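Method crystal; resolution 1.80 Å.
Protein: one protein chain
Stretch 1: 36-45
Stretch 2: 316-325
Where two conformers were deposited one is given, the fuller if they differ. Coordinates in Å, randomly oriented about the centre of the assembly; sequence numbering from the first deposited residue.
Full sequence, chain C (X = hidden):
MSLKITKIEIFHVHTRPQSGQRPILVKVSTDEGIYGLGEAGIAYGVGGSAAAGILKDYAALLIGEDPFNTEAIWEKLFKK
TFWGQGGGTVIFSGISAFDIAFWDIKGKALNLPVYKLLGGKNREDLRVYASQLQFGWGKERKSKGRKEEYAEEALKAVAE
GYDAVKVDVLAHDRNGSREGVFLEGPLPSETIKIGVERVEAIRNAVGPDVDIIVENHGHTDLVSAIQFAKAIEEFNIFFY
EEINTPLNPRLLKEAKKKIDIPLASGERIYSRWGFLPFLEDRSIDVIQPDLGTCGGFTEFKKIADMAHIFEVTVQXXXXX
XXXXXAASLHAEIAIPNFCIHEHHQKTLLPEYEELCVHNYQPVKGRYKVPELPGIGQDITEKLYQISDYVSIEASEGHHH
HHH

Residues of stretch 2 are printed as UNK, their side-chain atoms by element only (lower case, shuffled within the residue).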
# COMPACT_ATOMS: atom_id res chain seq x y z
N GLY C 36 31.16 35.14 -14.50
CA GLY C 36 30.93 33.71 -14.65
C GLY C 36 30.02 33.42 -15.83
O GLY C 36 29.20 34.26 -16.22
N LEU C 37 30.18 32.23 -16.38
CA LEU C 37 29.37 31.77 -17.51
C LEU C 37 28.49 30.59 -17.08
O LEU C 37 28.94 29.71 -16.33
CB LEU C 37 30.27 31.32 -18.67
CG LEU C 37 30.56 32.36 -19.76
CD1 LEU C 37 29.29 32.69 -20.58
CD2 LEU C 37 31.20 33.62 -19.22
N GLY C 38 27.27 30.60 -17.58
CA GLY C 38 26.34 29.49 -17.41
C GLY C 38 25.60 29.21 -18.70
O GLY C 38 25.71 29.96 -19.68
N GLU C 39 24.85 28.12 -18.71
CA GLU C 39 24.18 27.66 -19.91
C GLU C 39 22.83 27.05 -19.51
O GLU C 39 22.76 26.29 -18.55
CB GLU C 39 25.05 26.62 -20.64
CG GLU C 39 24.38 26.06 -21.89
CD GLU C 39 25.33 25.43 -22.91
OE1 GLU C 39 26.57 25.52 -22.75
OE2 GLU C 39 24.82 24.83 -23.87
N ALA C 40 21.78 27.41 -20.24
CA ALA C 40 20.45 26.80 -20.06
C ALA C 40 20.32 25.61 -21.00
O ALA C 40 20.61 25.71 -22.21
CB ALA C 40 19.34 27.83 -20.34
N GLY C 41 19.86 24.47 -20.48
CA GLY C 41 19.91 23.22 -21.25
C GLY C 41 18.79 22.99 -22.25
O GLY C 41 18.29 21.86 -22.35
N ILE C 42 18.38 24.03 -22.97
CA ILE C 42 17.30 23.93 -23.96
C ILE C 42 17.86 24.30 -25.35
O ILE C 42 17.21 25.00 -26.14
CB ILE C 42 16.08 24.85 -23.60
CG1 ILE C 42 15.75 24.77 -22.10
CG2 ILE C 42 14.83 24.47 -24.40
CD1 ILE C 42 14.45 25.46 -21.71
N ALA C 43 19.07 23.82 -25.66
CA ALA C 43 19.73 24.17 -26.94
C ALA C 43 19.11 23.50 -28.17
O ALA C 43 19.31 23.95 -29.31
CB ALA C 43 21.21 23.83 -26.89
N TYR C 44 18.38 22.42 -27.94
CA TYR C 44 17.74 21.64 -28.99
C TYR C 44 16.24 21.53 -28.69
O TYR C 44 15.78 21.93 -27.61
CB TYR C 44 18.38 20.26 -29.11
CG TYR C 44 18.30 19.39 -27.86
CD1 TYR C 44 17.32 18.41 -27.73
CD2 TYR C 44 19.21 19.56 -26.81
CE1 TYR C 44 17.25 17.60 -26.58
CE2 TYR C 44 19.14 18.77 -25.66
CZ TYR C 44 18.16 17.79 -25.55
OH TYR C 44 18.10 17.00 -24.41
N GLY C 45 15.49 20.98 -29.64
CA GLY C 45 14.04 20.99 -29.59
C GLY C 45 13.48 22.40 -29.67
O GLY C 45 14.15 23.33 -30.15
N UNK C 316 25.60 12.73 -16.05
CA UNK C 316 25.03 14.01 -16.44
C UNK C 316 24.60 13.93 -17.90
O UNK C 316 25.32 13.40 -18.74
c UNK C 316 26.02 15.14 -16.24
N UNK C 317 23.42 14.45 -18.19
CA UNK C 317 23.05 14.70 -19.58
C UNK C 317 23.83 15.90 -20.08
O UNK C 317 23.79 16.97 -19.47
c UNK C 317 21.15 15.36 -21.09
c UNK C 317 21.56 14.96 -19.72
n UNK C 317 20.57 15.50 -23.20
c UNK C 317 20.60 16.73 -22.73
c UNK C 317 20.90 14.62 -22.20
n UNK C 317 20.95 16.68 -21.45
N UNK C 318 24.54 15.71 -21.19
CA UNK C 318 25.37 16.78 -21.74
C UNK C 318 25.11 16.90 -23.23
O UNK C 318 25.39 15.96 -23.99
c UNK C 318 27.71 17.71 -21.99
c UNK C 318 26.88 16.52 -21.50
c UNK C 318 27.15 16.29 -20.02
N UNK C 319 24.57 18.04 -23.65
CA UNK C 319 24.15 18.22 -25.05
C UNK C 319 23.99 19.69 -25.40
O UNK C 319 22.94 20.10 -25.91
c UNK C 319 22.85 17.46 -25.34
N UNK C 320 25.03 20.47 -25.12
CA UNK C 320 25.11 21.84 -25.64
C UNK C 320 26.55 22.24 -25.87
O UNK C 320 27.35 21.44 -26.38
N UNK C 321 26.89 23.46 -25.48
CA UNK C 321 28.22 24.03 -25.76
C UNK C 321 29.27 23.53 -24.79
O UNK C 321 28.98 22.75 -23.86
o UNK C 321 28.32 26.02 -24.35
c UNK C 321 28.23 25.58 -25.71
c UNK C 321 27.02 26.19 -26.40
N UNK C 322 30.49 24.03 -24.99
CA UNK C 322 31.62 23.76 -24.10
C UNK C 322 31.46 24.31 -22.69
O UNK C 322 32.16 23.86 -21.78
N UNK C 323 30.58 25.29 -22.51
CA UNK C 323 30.21 25.75 -21.16
C UNK C 323 29.52 24.61 -20.40
O UNK C 323 29.99 24.22 -19.34
c UNK C 323 28.86 27.41 -19.76
c UNK C 323 30.15 28.22 -21.78
c UNK C 323 29.34 27.04 -21.18
N UNK C 324 28.43 24.09 -20.97
CA UNK C 324 27.76 22.91 -20.41
C UNK C 324 28.71 21.74 -20.19
O UNK C 324 28.69 21.09 -19.13
c UNK C 324 26.60 22.48 -21.31
N UNK C 325 29.56 21.45 -21.17
CA UNK C 325 30.42 20.27 -21.02
C UNK C 325 31.47 20.42 -19.92
O UNK C 325 31.61 19.51 -19.08
c UNK C 325 31.67 18.37 -22.15
c UNK C 325 31.04 19.78 -22.34
o UNK C 325 31.31 16.22 -23.19
o UNK C 325 31.78 17.93 -24.50
c UNK C 325 31.57 17.45 -23.37
O HOH W 1 21.00 21.78 -24.36

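Position 316 carries one side-chain carbon. It lies out of reach of stretch 1. A lone CB makes it Ala 316.

Position 317 has one carbon followed by a five-membered ring of three carbons and two nitrogens. The ring lies near the hydroxyl of Tyr 44. Only an imidazole fits, so this is His 317. Its CE1 comes 3.0 Å from Tyr 44 OH, and its NE2 lies 3.1 Å from the same Tyr 44 OH. The two rings meet rim to rim, with centroids 6.0 Å apart and planes at 49°.

Position 318 shows three carbons, the first carrying the other two. It touches nothing on stretch 1. The fork at CB identifies Val 318.

Position 319 has one carbon, its CA-to-CB bond directed toward stretch 1. That CB packs 3.9 Å from Tyr 44 CE2, a small apolar contact. The residue is Ala 319. Its backbone O accepts a hydrogen bond from water 1 at 3.0 Å. The same water accepts from Ala 43 N at 3.1 Å, so it bridges the two backbones.

Position 320 has no side-chain atoms, and its CA lies 3.5 Å from Glu 39 OE2. This is Gly 320. A CB built here would point toward stretch 1 and fall 2.2 Å from Glu 39 OE2, which is a clash. The bare CA leaves room for the carboxylate.

Position 321 has one carbon carrying one oxygen and one carbon. The oxygen touches the carboxylate of Glu 39. A branched hydroxyl side chain means Thr 321. Its OG1 donates to Glu 39 OE1 in a very short hydrogen bond of 2.4 Å. Its backbone N donates to Glu 39 OE2 at 3.0 Å, nearly straight at 171°.

Position 322 has no side-chain atoms and makes no contact with stretch 1. It is Gly 322, where the helix begins.

Position 323 has three carbons, the first carrying two. Its CA-to-CB bond points toward stretch 1, and its carbons touch Leu 37, Gly 38 and Glu 39. This is Val 323. Its CG1 lies 4.3 Å from Leu 37 CB and 3.9 Å from Gly 38 C. Its backbone N donates to Thr 321 OG1 at 3.0 Å, which caps the helix.

Position 324 has one carbon, its CA-to-CB bond sideways to stretch 1. That CB lies 3.4 Å from Glu 39 OE1. It is Ala 324. Its N donates to Glu 39 OE1 at 2.9 Å.

Position 325 has three carbons in a chain, the third carrying two oxygens. Its CA-to-CB bond points away from stretch 1, and it makes no contact there. The carboxylate end gives Glu 325.

The contact centres on Glu 39. Its extended side chain leaves the strand and reaches the start of the helix. There the carboxylate accepts from two backbone NH groups and the Thr 321 hydroxyl. That hydroxyl also caps the helix, so the cap and the bridge to the strand share one atom. Val 323 adds apolar packing beside this polar knot. Tyr 44 extends the contact to Ala 319 and His 317.

Stretch 2 316-325: AHVAGTGVAE
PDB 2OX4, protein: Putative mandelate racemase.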